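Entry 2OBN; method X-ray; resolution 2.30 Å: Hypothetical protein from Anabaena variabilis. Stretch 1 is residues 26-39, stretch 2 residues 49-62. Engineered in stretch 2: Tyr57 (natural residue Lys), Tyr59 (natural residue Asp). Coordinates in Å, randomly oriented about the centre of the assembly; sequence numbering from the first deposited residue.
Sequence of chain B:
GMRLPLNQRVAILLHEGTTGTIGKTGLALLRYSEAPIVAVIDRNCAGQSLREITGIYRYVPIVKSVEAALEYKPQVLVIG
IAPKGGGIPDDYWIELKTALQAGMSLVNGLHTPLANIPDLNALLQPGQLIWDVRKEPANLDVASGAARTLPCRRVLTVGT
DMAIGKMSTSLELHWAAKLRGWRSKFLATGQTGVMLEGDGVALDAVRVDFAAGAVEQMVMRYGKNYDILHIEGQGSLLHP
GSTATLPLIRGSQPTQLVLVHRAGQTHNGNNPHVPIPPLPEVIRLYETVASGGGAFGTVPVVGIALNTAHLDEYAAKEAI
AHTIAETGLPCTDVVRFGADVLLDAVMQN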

# COMPACT_ATOMS: atom_id res chain seq x y z
N GLY B 26 11.38 21.20 0.91
CA GLY B 26 11.66 22.63 0.80
C GLY B 26 12.41 23.00 -0.47
O GLY B 26 12.05 23.97 -1.14
N LEU B 27 13.44 22.24 -0.82
CA LEU B 27 14.18 22.53 -2.05
C LEU B 27 13.35 22.28 -3.30
O LEU B 27 13.52 22.94 -4.32
CB LEU B 27 15.45 21.69 -2.12
CG LEU B 27 16.49 21.97 -1.03
CD1 LEU B 27 17.53 20.84 -1.01
CD2 LEU B 27 17.13 23.31 -1.23
N ALA B 28 12.45 21.29 -3.24
CA ALA B 28 11.59 21.03 -4.38
C ALA B 28 10.66 22.22 -4.59
O ALA B 28 10.48 22.68 -5.71
CB ALA B 28 10.81 19.75 -4.19
N LEU B 29 10.09 22.74 -3.50
CA LEU B 29 9.23 23.92 -3.57
C LEU B 29 10.00 25.13 -4.11
O LEU B 29 9.51 25.87 -4.95
CB LEU B 29 8.63 24.24 -2.19
CG LEU B 29 7.69 23.19 -1.56
CD1 LEU B 29 7.26 23.64 -0.17
CD2 LEU B 29 6.48 22.91 -2.43
N LEU B 30 11.22 25.35 -3.61
CA LEU B 30 12.06 26.44 -4.10
C LEU B 30 12.37 26.27 -5.59
O LEU B 30 12.50 27.25 -6.31
CB LEU B 30 13.36 26.52 -3.30
CG LEU B 30 13.24 27.00 -1.85
CD1 LEU B 30 14.49 26.65 -1.07
CD2 LEU B 30 12.92 28.51 -1.74
N ARG B 31 12.51 25.03 -6.05
CA ARG B 31 12.82 24.77 -7.44
C ARG B 31 11.59 24.89 -8.35
O ARG B 31 11.73 25.32 -9.50
CB ARG B 31 13.48 23.38 -7.59
CG ARG B 31 13.85 23.00 -9.02
CD ARG B 31 14.59 21.65 -9.13
NE ARG B 31 16.04 21.81 -8.97
CZ ARG B 31 16.79 21.45 -7.91
NH1 ARG B 31 16.28 20.83 -6.84
NH2 ARG B 31 18.10 21.69 -7.94
N TYR B 32 10.40 24.55 -7.86
CA TYR B 32 9.24 24.54 -8.73
C TYR B 32 8.03 25.43 -8.39
O TYR B 32 7.24 25.71 -9.28
CB TYR B 32 8.77 23.09 -8.87
CG TYR B 32 9.77 22.15 -9.55
CD1 TYR B 32 10.14 22.35 -10.88
CD2 TYR B 32 10.28 21.04 -8.89
CE1 TYR B 32 11.01 21.49 -11.53
CE2 TYR B 32 11.16 20.18 -9.52
CZ TYR B 32 11.51 20.40 -10.85
OH TYR B 32 12.39 19.55 -11.48
N SER B 33 7.87 25.88 -7.15
CA SER B 33 6.67 26.65 -6.80
C SER B 33 6.58 28.05 -7.41
O SER B 33 7.51 28.84 -7.30
CB SER B 33 6.58 26.78 -5.28
OG SER B 33 5.41 27.48 -4.90
N GLU B 34 5.44 28.34 -8.03
CA GLU B 34 5.16 29.67 -8.60
C GLU B 34 4.67 30.63 -7.52
O GLU B 34 4.41 31.79 -7.80
CB GLU B 34 4.12 29.59 -9.73
CG GLU B 34 4.58 28.95 -11.04
CD GLU B 34 3.45 28.84 -12.07
N ALA B 35 4.51 30.15 -6.29
CA ALA B 35 4.05 30.99 -5.19
C ALA B 35 5.10 32.04 -4.85
O ALA B 35 6.28 31.81 -5.10
CB ALA B 35 3.76 30.15 -3.96
N PRO B 36 4.68 33.19 -4.31
CA PRO B 36 5.67 34.19 -3.91
C PRO B 36 6.37 33.78 -2.60
O PRO B 36 5.87 34.06 -1.50
CB PRO B 36 4.83 35.47 -3.75
CG PRO B 36 3.45 35.00 -3.48
CD PRO B 36 3.30 33.63 -4.05
N ILE B 37 7.51 33.10 -2.73
CA ILE B 37 8.27 32.67 -1.56
C ILE B 37 9.18 33.83 -1.14
O ILE B 37 10.13 34.17 -1.84
CB ILE B 37 9.08 31.40 -1.87
CG1 ILE B 37 8.10 30.25 -2.15
CG2 ILE B 37 10.02 31.08 -0.71
CD1 ILE B 37 8.74 29.00 -2.82
N VAL B 38 8.87 34.42 0.02
CA VAL B 38 9.56 35.60 0.55
C VAL B 38 10.70 35.32 1.55
O VAL B 38 11.45 36.23 1.90
CB VAL B 38 8.56 36.62 1.20
CG1 VAL B 38 7.51 37.00 0.20
CG2 VAL B 38 7.90 36.06 2.48
N ALA B 39 10.80 34.09 2.03
CA ALA B 39 11.90 33.72 2.92
C ALA B 39 12.09 32.22 3.02
O ALA B 39 11.14 31.45 2.88
CB ALA B 39 11.69 34.31 4.31
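Stretch 2 (49-62) SLREITGIYRYVPI

Stretch 2 begins as a short helix, 50-54, preceded by the N-cap Ser49, and then runs on as extended chain. Its helix does not pack closely on helix 26-32: the axes come no nearer than 12.8 Å and cross at -127°, so side chains must bridge the gap. Leu50 does so in part, its CD1 reaching Leu30 CD1 at 3.9 Å, and Thr54 CG2 meets Leu27 CD2 at 3.7 Å. At Gly55 the helix ends with positive phi, a backbone that would jam a CB against the preceding carbonyl, and the chain turns in toward stretch 1. Thr54 OG1 steadies this turn by accepting from Ile56 N at 3.1 Å.

From 8.1 Å at Leu27-Thr54, CA to CA, the chains close to 5.9 Å at Arg31-Ile56 and 5.3 Å at Ala39-Pro61, parting in between, where Arg58 spans the gap. Ile56 is the first large bump. Its CD1 enters the hollow between Leu27 and Leu30, 4.1 Å from Leu27 CD2 and 3.9 Å from Leu30 CB, while Arg31 lays a guanidinium face over it, NH2 to Ile56 CG1 at 3.8 Å.

Arg58 is the long peg. Fully extended, it carries its guanidinium to the helix end, where carbonyls gather: NH1 donates to Leu30 O at 3.0 Å and to Ser33 O at 2.9 Å, and NH2 lies 3.0 Å from Ala35 O. Ile37 CD1 covers one guanidinium face, 3.6 Å from NH1, and a water links NH2 to Ile37 O.

Val60 then fills the space between helix and strand, its CG2 4.1 Å from Leu30 CD2 and its CG1 3.9 Å from Ile37 CG2. Alternation sets the rule: Ile56, Arg58 and Val60 point inward, whereas the engineered Tyr57 and Tyr59 remain exposed. Pro61 closes the contact, CG against Val38 O at 3.5 Å.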

# COMPACT_ATOMS: atom_id res chain seq x y z
N SER B 49 23.63 32.92 -0.30
CA SER B 49 22.98 32.91 -1.61
C SER B 49 22.34 31.55 -1.89
O SER B 49 23.02 30.53 -1.91
CB SER B 49 23.99 33.22 -2.71
OG SER B 49 23.43 33.00 -3.99
N LEU B 50 21.02 31.54 -2.10
CA LEU B 50 20.31 30.31 -2.41
C LEU B 50 20.91 29.62 -3.65
O LEU B 50 21.15 28.41 -3.63
CB LEU B 50 18.82 30.60 -2.63
CG LEU B 50 17.89 29.40 -2.84
CD1 LEU B 50 17.89 28.52 -1.61
CD2 LEU B 50 16.49 29.87 -3.17
N ARG B 51 21.14 30.39 -4.71
CA ARG B 51 21.71 29.86 -5.96
C ARG B 51 23.07 29.19 -5.76
O ARG B 51 23.28 28.07 -6.23
CB ARG B 51 21.87 30.97 -7.01
CG ARG B 51 22.33 30.48 -8.41
CD ARG B 51 22.81 31.61 -9.32
N GLU B 52 23.99 29.87 -5.07
CA GLU B 52 25.33 29.31 -4.90
C GLU B 52 25.36 28.02 -4.10
O GLU B 52 26.07 27.09 -4.49
CB GLU B 52 26.28 30.34 -4.27
CG GLU B 52 26.53 31.58 -5.13
CD GLU B 52 26.93 31.26 -6.56
OE1 GLU B 52 27.78 30.36 -6.78
OE2 GLU B 52 26.38 31.91 -7.48
N ILE B 53 24.57 27.93 -3.04
CA ILE B 53 24.59 26.76 -2.17
C ILE B 53 23.66 25.59 -2.57
O ILE B 53 23.90 24.46 -2.15
CB ILE B 53 24.39 27.19 -0.69
CG1 ILE B 53 22.95 27.61 -0.39
CG2 ILE B 53 25.36 28.32 -0.36
CD1 ILE B 53 22.78 28.26 0.97
N THR B 54 22.64 25.87 -3.39
CA THR B 54 21.70 24.85 -3.89
C THR B 54 21.77 24.58 -5.40
O THR B 54 21.51 23.47 -5.84
CB THR B 54 20.24 25.25 -3.62
OG1 THR B 54 19.95 26.47 -4.32
CG2 THR B 54 20.01 25.46 -2.15
N GLY B 55 22.10 25.60 -6.19
CA GLY B 55 22.10 25.48 -7.64
C GLY B 55 20.73 25.78 -8.26
O GLY B 55 20.54 25.59 -9.46
N ILE B 56 19.77 26.23 -7.44
CA ILE B 56 18.44 26.60 -7.91
C ILE B 56 18.49 28.06 -8.36
O ILE B 56 18.96 28.92 -7.61
CB ILE B 56 17.38 26.45 -6.79
CG1 ILE B 56 17.34 25.01 -6.28
CG2 ILE B 56 16.00 26.92 -7.29
CD1 ILE B 56 16.46 24.80 -5.03
N TYR B 57 17.99 28.35 -9.57
CA TYR B 57 18.05 29.72 -10.11
C TYR B 57 16.88 30.58 -9.64
O TYR B 57 15.93 30.84 -10.38
CB TYR B 57 18.16 29.70 -11.62
CG TYR B 57 19.42 29.03 -12.05
CD1 TYR B 57 20.63 29.68 -11.93
CD2 TYR B 57 19.41 27.74 -12.54
CE1 TYR B 57 21.81 29.08 -12.31
CE2 TYR B 57 20.58 27.11 -12.92
CZ TYR B 57 21.77 27.78 -12.80
OH TYR B 57 22.94 27.16 -13.17
N ARG B 58 17.01 31.03 -8.40
CA ARG B 58 15.98 31.82 -7.77
C ARG B 58 16.58 32.52 -6.58
O ARG B 58 17.46 31.97 -5.90
CB ARG B 58 14.87 30.89 -7.30
CG ARG B 58 13.69 31.57 -6.63
CD ARG B 58 12.65 30.54 -6.25
NE ARG B 58 11.34 31.16 -6.10
CZ ARG B 58 10.20 30.49 -6.03
NH1 ARG B 58 10.17 29.16 -6.11
NH2 ARG B 58 9.06 31.15 -5.90
N TYR B 59 16.14 33.75 -6.34
CA TYR B 59 16.58 34.46 -5.16
C TYR B 59 15.46 34.47 -4.14
O TYR B 59 14.30 34.79 -4.46
CB TYR B 59 17.02 35.89 -5.44
CG TYR B 59 17.31 36.60 -4.14
CD1 TYR B 59 18.35 36.19 -3.33
CD2 TYR B 59 16.50 37.65 -3.69
CE1 TYR B 59 18.60 36.80 -2.10
CE2 TYR B 59 16.75 38.27 -2.48
CZ TYR B 59 17.80 37.83 -1.69
OH TYR B 59 18.09 38.42 -0.47
N VAL B 60 15.82 34.06 -2.92
CA VAL B 60 14.96 34.15 -1.75
C VAL B 60 15.93 34.41 -0.59
O VAL B 60 16.93 33.68 -0.46
CB VAL B 60 14.15 32.87 -1.44
CG1 VAL B 60 13.31 33.09 -0.18
CG2 VAL B 60 13.25 32.47 -2.62
N PRO B 61 15.69 35.45 0.22
CA PRO B 61 16.59 35.63 1.35
C PRO B 61 16.52 34.45 2.31
O PRO B 61 15.44 33.89 2.53
CB PRO B 61 16.08 36.91 2.05
CG PRO B 61 14.76 37.18 1.49
CD PRO B 61 14.67 36.52 0.15
N ILE B 62 17.68 34.05 2.84
CA ILE B 62 17.74 32.99 3.83
C ILE B 62 17.90 33.69 5.18
O ILE B 62 18.81 34.51 5.35
CB ILE B 62 18.90 32.01 3.60
CG1 ILE B 62 18.84 31.44 2.18
CG2 ILE B 62 18.85 30.88 4.64
CD1 ILE B 62 20.02 30.54 1.83
O HOH W 1 9.79 33.91 -4.57